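Local coordinates for protein tetR-family transcriptional regulator (Streptomyces coelicolor A3, PDB 2QIB) that probably binds DNA through a helix-turn-helix domain and regulates transcription, as members of the TetR family do, at residues V128-L140 with L149-E161. Numbering follows the deposited sequence.
Sequences VRQAAYVQILSHL and LELVVRSWISLAE
Gln130 OE1 takes two bonds from the end of the Arg154 guanidinium, 2.9 Å from NH2 and 3.1 Å from NH1. The NH2 bond lies in the carbonyl plane on a lone pair; the NH1 donor is tilted from that plane. Gln130 reaches this spot by bending its chain at chi2 (73°), since its CB points away from the partner helix. At the other edge, Arg154 NE meets Glu150 OE2 at 3.0 Å, on the anti side of the carboxylate. Pinned at both edges, the guanidinium lies flat on the Tyr133 ring, planes 14° apart, a cation-pi stack with CZ 3.7 Å from the ring centroid; Leu137 CG lies over the opposite face, toward the rim. Tyr133 is a knob in a hole made by Glu150, Val153, Arg154 and Ile157, and Ile157 returns the fit among Arg129, Ala132, Tyr133 and Ile136. Farther along, Arg129 grips Glu161 side-on, NE to OE2 at 2.7 Å and NH2 to OE1, both on the syn side; its NH1 turns to Asp126. At the opposite end Leu137 CD2 meets Leu149 CD2 and Leu140 CD1 meets Leu149 CD1. Segments 128-140 and 149-161 cross at 128° between their directions, axes 10.0 Å apart; they lie on helices 119-140 and 147-168, consecutive in the TetR-like C-terminal domain. Helix 175-194 backs Ile136 and Leu149, helix 198-209 touches Leu140, and Glu150 also bridges to Arg172 of the second subunit, against which helix 147-168 packs.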
ATOM      1  N   VAL A 128       9.524   0.807  10.462  1.00 19.80           N
ATOM      2  CA  VAL A 128       9.507  -0.582   9.943  1.00 20.23           C
ATOM      3  C   VAL A 128       9.602  -0.582   8.394  1.00 19.62           C
ATOM      4  O   VAL A 128      10.404  -1.333   7.815  1.00 18.36           O
ATOM      5  CB  VAL A 128       8.269  -1.384  10.431  1.00 20.67           C
ATOM      6  CG1 VAL A 128       8.310  -2.826   9.897  1.00 21.07           C
ATOM      7  CG2 VAL A 128       8.180  -1.386  11.963  1.00 20.51           C
ATOM      8  N   ARG A 129       8.817   0.278   7.738  1.00 18.51           N
ATOM      9  CA  ARG A 129       8.880   0.400   6.283  1.00 18.89           C
ATOM     10  C   ARG A 129      10.287   0.781   5.838  1.00 19.26           C
ATOM     11  O   ARG A 129      10.831   0.195   4.888  1.00 19.37           O
ATOM     12  CB  ARG A 129       7.890   1.448   5.795  1.00 19.77           C
ATOM     13  CG  ARG A 129       6.455   1.037   6.012  1.00 20.04           C
ATOM     14  CD  ARG A 129       5.544   2.209   5.646  1.00 23.79           C
ATOM     15  NE  ARG A 129       4.149   1.803   5.709  1.00 22.98           N
ATOM     16  CZ  ARG A 129       3.182   2.558   6.183  1.00 25.92           C
ATOM     17  NH1 ARG A 129       3.469   3.770   6.692  1.00 25.51           N
ATOM     18  NH2 ARG A 129       1.941   2.085   6.206  1.00 24.63           N
ATOM     19  N   GLN A 130      10.884   1.748   6.535  1.00 18.42           N
ATOM     20  CA  GLN A 130      12.255   2.122   6.224  1.00 19.23           C
ATOM     21  C   GLN A 130      13.276   0.985   6.496  1.00 18.74           C
ATOM     22  O   GLN A 130      14.198   0.796   5.721  1.00 18.04           O
ATOM     23  CB  GLN A 130      12.616   3.413   6.990  1.00 19.45           C
ATOM     24  CG  GLN A 130      14.057   3.830   6.799  1.00 20.36           C
ATOM     25  CD  GLN A 130      14.336   4.391   5.413  1.00 22.44           C
ATOM     26  OE1 GLN A 130      13.417   4.662   4.634  1.00 24.17           O
ATOM     27  NE2 GLN A 130      15.612   4.611   5.115  1.00 23.48           N
ATOM     28  N   ALA A 131      13.105   0.219   7.573  1.00 18.15           N
ATOM     29  CA  ALA A 131      13.963  -0.944   7.855  1.00 17.66           C
ATOM     30  C   ALA A 131      13.908  -1.959   6.708  1.00 16.97           C
ATOM     31  O   ALA A 131      14.964  -2.472   6.267  1.00 17.18           O
ATOM     32  CB  ALA A 131      13.544  -1.614   9.156  1.00 16.80           C
ATOM     33  N   ALA A 132      12.700  -2.201   6.182  1.00 16.51           N
ATOM     34  CA  ALA A 132      12.558  -3.084   5.006  1.00 16.91           C
ATOM     35  C   ALA A 132      13.350  -2.523   3.825  1.00 16.75           C
ATOM     36  O   ALA A 132      14.123  -3.261   3.168  1.00 16.79           O
ATOM     37  CB  ALA A 132      11.063  -3.255   4.614  1.00 17.10           C
ATOM     38  N   TYR A 133      13.178  -1.233   3.552  1.00 16.10           N
ATOM     39  CA  TYR A 133      13.865  -0.543   2.464  1.00 17.66           C
ATOM     40  C   TYR A 133      15.405  -0.707   2.558  1.00 18.02           C
ATOM     41  O   TYR A 133      16.075  -1.097   1.585  1.00 17.75           O
ATOM     42  CB  TYR A 133      13.444   0.945   2.501  1.00 18.65           C
ATOM     43  CG  TYR A 133      14.061   1.800   1.425  1.00 19.58           C
ATOM     44  CD1 TYR A 133      13.643   1.698   0.095  1.00 20.80           C
ATOM     45  CD2 TYR A 133      15.053   2.732   1.742  1.00 22.85           C
ATOM     46  CE1 TYR A 133      14.202   2.503  -0.908  1.00 22.44           C
ATOM     47  CE2 TYR A 133      15.635   3.542   0.736  1.00 21.55           C
ATOM     48  CZ  TYR A 133      15.178   3.429  -0.568  1.00 23.58           C
ATOM     49  OH  TYR A 133      15.758   4.207  -1.575  1.00 24.99           O
ATOM     50  N   VAL A 134      15.952  -0.417   3.736  1.00 17.09           N
ATOM     51  CA  VAL A 134      17.393  -0.534   3.973  1.00 18.09           C
ATOM     52  C   VAL A 134      17.900  -1.969   3.700  1.00 17.16           C
ATOM     53  O   VAL A 134      18.971  -2.170   3.105  1.00 17.93           O
ATOM     54  CB  VAL A 134      17.731  -0.057   5.401  1.00 18.04           C
ATOM     55  CG1 VAL A 134      19.201  -0.479   5.801  1.00 18.72           C
ATOM     56  CG2 VAL A 134      17.564   1.475   5.470  1.00 20.28           C
ATOM     57  N   GLN A 135      17.153  -2.960   4.161  1.00 16.55           N
ATOM     58  CA  GLN A 135      17.568  -4.355   3.922  1.00 16.43           C
ATOM     59  C   GLN A 135      17.530  -4.740   2.453  1.00 15.50           C
ATOM     60  O   GLN A 135      18.439  -5.397   1.946  1.00 14.61           O
ATOM     61  CB  GLN A 135      16.740  -5.332   4.758  1.00 16.30           C
ATOM     62  CG  GLN A 135      17.034  -5.252   6.279  1.00 18.59           C
ATOM     63  CD  GLN A 135      18.555  -5.350   6.591  1.00 19.45           C
ATOM     64  OE1 GLN A 135      19.234  -6.269   6.164  1.00 21.05           O
ATOM     65  NE2 GLN A 135      19.075  -4.369   7.325  1.00 21.90           N
ATOM     66  N   ILE A 136      16.469  -4.322   1.754  1.00 14.73           N
ATOM     67  CA  ILE A 136      16.377  -4.649   0.341  1.00 15.83           C
ATOM     68  C   ILE A 136      17.530  -4.010  -0.426  1.00 16.07           C
ATOM     69  O   ILE A 136      18.184  -4.673  -1.184  1.00 16.53           O
ATOM     70  CB  ILE A 136      15.038  -4.197  -0.241  1.00 14.49           C
ATOM     71  CG1 ILE A 136      13.913  -5.074   0.368  1.00 16.21           C
ATOM     72  CG2 ILE A 136      15.082  -4.266  -1.793  1.00 15.60           C
ATOM     73  CD1 ILE A 136      12.527  -4.455   0.201  1.00 16.94           C
ATOM     74  N   LEU A 137      17.835  -2.734  -0.174  1.00 17.60           N
ATOM     75  CA  LEU A 137      18.978  -2.129  -0.852  1.00 18.63           C
ATOM     76  C   LEU A 137      20.302  -2.815  -0.531  1.00 18.66           C
ATOM     77  O   LEU A 137      21.151  -2.915  -1.396  1.00 19.29           O
ATOM     78  CB  LEU A 137      19.092  -0.655  -0.526  1.00 19.61           C
ATOM     79  CG  LEU A 137      17.953   0.233  -1.056  1.00 20.86           C
ATOM     80  CD1 LEU A 137      18.299   1.681  -0.752  1.00 24.42           C
ATOM     81  CD2 LEU A 137      17.699   0.065  -2.552  1.00 23.92           C
ATOM     82  N   SER A 138      20.469  -3.257   0.709  1.00 18.45           N
ATOM     83  CA  SER A 138      21.692  -3.975   1.105  1.00 18.82           C
ATOM     84  C   SER A 138      21.881  -5.228   0.245  1.00 18.26           C
ATOM     85  O   SER A 138      22.972  -5.522  -0.264  1.00 19.75           O
ATOM     86  CB  SER A 138      21.608  -4.354   2.587  1.00 17.56           C
ATOM     87  OG  SER A 138      22.768  -5.098   2.974  1.00 18.72           O
ATOM     88  N   HIS A 139      20.805  -5.985   0.067  1.00 17.71           N
ATOM     89  CA  HIS A 139      20.869  -7.196  -0.727  1.00 18.75           C
ATOM     90  C   HIS A 139      21.103  -6.919  -2.208  1.00 19.00           C
ATOM     91  O   HIS A 139      21.817  -7.692  -2.869  1.00 19.45           O
ATOM     92  CB  HIS A 139      19.625  -8.043  -0.538  1.00 19.50           C
ATOM     93  CG  HIS A 139      19.614  -8.797   0.751  1.00 18.02           C
ATOM     94  ND1 HIS A 139      20.112 -10.083   0.860  1.00 18.18           N
ATOM     95  CD2 HIS A 139      19.192  -8.445   1.990  1.00 18.13           C
ATOM     96  CE1 HIS A 139      19.981 -10.491   2.109  1.00 19.44           C
ATOM     97  NE2 HIS A 139      19.420  -9.518   2.814  1.00 18.05           N
ATOM     98  N   LEU A 140      20.526  -5.820  -2.707  1.00 19.17           N
ATOM     99  CA  LEU A 140      20.751  -5.395  -4.084  1.00 19.52           C
ATOM    100  C   LEU A 140      22.149  -4.817  -4.284  1.00 21.36           C
ATOM    101  O   LEU A 140      22.577  -4.633  -5.434  1.00 21.83           O
ATOM    102  CB  LEU A 140      19.685  -4.395  -4.543  1.00 19.50           C
ATOM    103  CG  LEU A 140      18.230  -4.908  -4.644  1.00 19.28           C
ATOM    104  CD1 LEU A 140      17.238  -3.730  -4.882  1.00 20.60           C
ATOM    105  CD2 LEU A 140      18.087  -5.991  -5.746  1.00 18.05           C
ATOM    106  N   LEU A 149      14.584   3.058  -8.940  1.00 19.38           N
ATOM    107  CA  LEU A 149      14.783   1.948  -8.008  1.00 19.46           C
ATOM    108  C   LEU A 149      14.098   2.241  -6.683  1.00 19.34           C
ATOM    109  O   LEU A 149      13.431   1.361  -6.105  1.00 18.55           O
ATOM    110  CB  LEU A 149      16.264   1.664  -7.776  1.00 19.96           C
ATOM    111  CG  LEU A 149      16.521   0.522  -6.793  1.00 20.17           C
ATOM    112  CD1 LEU A 149      15.854  -0.814  -7.248  1.00 20.52           C
ATOM    113  CD2 LEU A 149      18.033   0.331  -6.624  1.00 21.75           C
ATOM    114  N   GLU A 150      14.272   3.465  -6.177  1.00 18.40           N
ATOM    115  CA  GLU A 150      13.613   3.821  -4.918  1.00 18.71           C
ATOM    116  C   GLU A 150      12.104   3.635  -5.038  1.00 17.62           C
ATOM    117  O   GLU A 150      11.473   3.093  -4.132  1.00 18.63           O
ATOM    118  CB  GLU A 150      13.947   5.237  -4.488  1.00 19.41           C
ATOM    119  CG  GLU A 150      13.166   5.631  -3.250  1.00 21.66           C
ATOM    120  CD  GLU A 150      13.589   6.943  -2.627  1.00 28.85           C
ATOM    121  OE1 GLU A 150      14.508   7.606  -3.167  1.00 28.68           O
ATOM    122  OE2 GLU A 150      13.005   7.279  -1.581  1.00 30.44           O
ATOM    123  N   LEU A 151      11.524   4.048  -6.163  1.00 16.92           N
ATOM    124  CA  LEU A 151      10.059   3.958  -6.297  1.00 16.72           C
ATOM    125  C   LEU A 151       9.607   2.494  -6.364  1.00 17.36           C
ATOM    126  O   LEU A 151       8.632   2.109  -5.697  1.00 16.45           O
ATOM    127  CB  LEU A 151       9.614   4.728  -7.535  1.00 17.21           C
ATOM    128  CG  LEU A 151       8.092   4.848  -7.664  1.00 18.20           C
ATOM    129  CD1 LEU A 151       7.623   6.186  -8.267  1.00 17.62           C
ATOM    130  CD2 LEU A 151       7.587   3.700  -8.493  1.00 17.73           C
ATOM    131  N   VAL A 152      10.310   1.679  -7.143  1.00 16.27           N
ATOM    132  CA  VAL A 152       9.958   0.257  -7.256  1.00 17.12           C
ATOM    133  C   VAL A 152      10.018  -0.389  -5.880  1.00 16.28           C
ATOM    134  O   VAL A 152       9.085  -1.108  -5.489  1.00 17.13           O
ATOM    135  CB  VAL A 152      10.843  -0.504  -8.250  1.00 16.63           C
ATOM    136  CG1 VAL A 152      10.583  -2.014  -8.123  1.00 18.63           C
ATOM    137  CG2 VAL A 152      10.549  -0.010  -9.655  1.00 17.68           C
ATOM    138  N   VAL A 153      11.095  -0.122  -5.148  1.00 16.33           N
ATOM    139  CA  VAL A 153      11.264  -0.781  -3.831  1.00 16.11           C
ATOM    140  C   VAL A 153      10.188  -0.317  -2.846  1.00 16.70           C
ATOM    141  O   VAL A 153       9.511  -1.129  -2.219  1.00 16.73           O
ATOM    142  CB  VAL A 153      12.686  -0.587  -3.280  1.00 16.40           C
ATOM    143  CG1 VAL A 153      12.783  -1.152  -1.825  1.00 18.08           C
ATOM    144  CG2 VAL A 153      13.731  -1.235  -4.218  1.00 15.11           C
ATOM    145  N   ARG A 154       9.997   0.998  -2.709  1.00 15.51           N
ATOM    146  CA  ARG A 154       9.009   1.470  -1.752  1.00 15.74           C
ATOM    147  C   ARG A 154       7.593   1.047  -2.160  1.00 14.84           C
ATOM    148  O   ARG A 154       6.749   0.726  -1.293  1.00 15.78           O
ATOM    149  CB  ARG A 154       9.150   2.969  -1.577  1.00 16.95           C
ATOM    150  CG  ARG A 154      10.514   3.382  -0.999  1.00 17.19           C
ATOM    151  CD  ARG A 154      10.348   4.741  -0.311  1.00 22.33           C
ATOM    152  NE  ARG A 154      11.594   5.282   0.238  1.00 23.48           N
ATOM    153  CZ  ARG A 154      12.054   5.060   1.475  1.00 25.57           C
ATOM    154  NH1 ARG A 154      11.418   4.258   2.329  1.00 25.26           N
ATOM    155  NH2 ARG A 154      13.161   5.667   1.880  1.00 25.27           N
ATOM    156  N   SER A 155       7.320   1.022  -3.462  1.00 15.78           N
ATOM    157  CA  SER A 155       5.966   0.650  -3.911  1.00 16.17           C
ATOM    158  C   SER A 155       5.751  -0.864  -3.679  1.00 16.21           C
ATOM    159  O   SER A 155       4.613  -1.283  -3.347  1.00 16.66           O
ATOM    160  CB  SER A 155       5.701   1.032  -5.379  1.00 16.68           C
ATOM    161  OG  SER A 155       6.518   0.284  -6.240  1.00 19.39           O
ATOM    162  N   TRP A 156       6.831  -1.648  -3.756  1.00 15.24           N
ATOM    163  CA  TRP A 156       6.738  -3.084  -3.438  1.00 14.26           C
ATOM    164  C   TRP A 156       6.443  -3.290  -1.952  1.00 15.19           C
ATOM    165  O   TRP A 156       5.642  -4.140  -1.593  1.00 15.45           O
ATOM    166  CB  TRP A 156       7.987  -3.855  -3.816  1.00 15.51           C
ATOM    167  CG  TRP A 156       7.830  -5.321  -3.506  1.00 15.15           C
ATOM    168  CD1 TRP A 156       7.268  -6.307  -4.289  1.00 15.32           C
ATOM    169  CD2 TRP A 156       8.208  -5.946  -2.280  1.00 13.07           C
ATOM    170  NE1 TRP A 156       7.318  -7.542  -3.603  1.00 15.99           N
ATOM    171  CE2 TRP A 156       7.864  -7.321  -2.372  1.00 14.21           C
ATOM    172  CE3 TRP A 156       8.793  -5.468  -1.089  1.00 15.24           C
ATOM    173  CZ2 TRP A 156       8.122  -8.221  -1.326  1.00 16.09           C
ATOM    174  CZ3 TRP A 156       9.060  -6.396  -0.046  1.00 16.43           C
ATOM    175  CH2 TRP A 156       8.699  -7.737  -0.182  1.00 14.75           C
ATOM    176  N   ILE A 157       7.112  -2.521  -1.110  1.00 14.37           N
ATOM    177  CA  ILE A 157       6.831  -2.554   0.352  1.00 15.19           C
ATOM    178  C   ILE A 157       5.343  -2.266   0.598  1.00 15.13           C
ATOM    179  O   ILE A 157       4.694  -2.980   1.346  1.00 16.18           O
ATOM    180  CB  ILE A 157       7.746  -1.586   1.138  1.00 15.53           C
ATOM    181  CG1 ILE A 157       9.204  -2.092   1.067  1.00 15.10           C
ATOM    182  CG2 ILE A 157       7.248  -1.434   2.609  1.00 16.74           C
ATOM    183  CD1 ILE A 157      10.263  -1.039   1.457  1.00 16.68           C
ATOM    184  N   SER A 158       4.762  -1.275  -0.083  1.00 15.61           N
ATOM    185  CA  SER A 158       3.299  -1.022   0.024  1.00 16.78           C
ATOM    186  C   SER A 158       2.468  -2.215  -0.468  1.00 16.07           C
ATOM    187  O   SER A 158       1.426  -2.552   0.117  1.00 15.57           O
ATOM    188  CB  SER A 158       2.915   0.236  -0.765  1.00 17.43           C
ATOM    189  OG  SER A 158       3.629   1.384  -0.255  1.00 20.65           O
ATOM    190  N   LEU A 159       2.918  -2.831  -1.561  1.00 14.28           N
ATOM    191  CA  LEU A 159       2.270  -4.016  -2.130  1.00 14.93           C
ATOM    192  C   LEU A 159       2.275  -5.167  -1.088  1.00 15.38           C
ATOM    193  O   LEU A 159       1.267  -5.901  -0.927  1.00 15.67           O
ATOM    194  CB  LEU A 159       3.023  -4.478  -3.401  1.00 14.61           C
ATOM    195  CG  LEU A 159       2.323  -5.648  -4.092  1.00 13.92           C
ATOM    196  CD1 LEU A 159       1.019  -5.134  -4.743  1.00 15.94           C
ATOM    197  CD2 LEU A 159       3.261  -6.185  -5.156  1.00 16.09           C
ATOM    198  N   ALA A 160       3.426  -5.355  -0.435  1.00 16.19           N
ATOM    199  CA  ALA A 160       3.567  -6.412   0.574  1.00 15.97           C
ATOM    200  C   ALA A 160       2.689  -6.167   1.822  1.00 15.99           C
ATOM    201  O   ALA A 160       2.097  -7.112   2.366  1.00 15.40           O
ATOM    202  CB  ALA A 160       5.038  -6.599   0.969  1.00 15.63           C
ATOM    203  N   GLU A 161       2.568  -4.907   2.259  1.00 15.14           N
ATOM    204  CA  GLU A 161       1.616  -4.527   3.320  1.00 15.36           C
ATOM    205  C   GLU A 161       0.169  -4.855   2.898  1.00 15.27           C
ATOM    206  O   GLU A 161      -0.613  -5.490   3.623  1.00 15.53           O
ATOM    207  CB  GLU A 161       1.729  -3.010   3.536  1.00 17.46           C
ATOM    208  CG  GLU A 161       2.984  -2.607   4.194  1.00 22.01           C
ATOM    209  CD  GLU A 161       3.042  -1.077   4.424  1.00 25.41           C
ATOM    210  OE1 GLU A 161       1.979  -0.431   4.523  1.00 26.95           O
ATOM    211  OE2 GLU A 161       4.162  -0.560   4.496  1.00 30.79           O
TER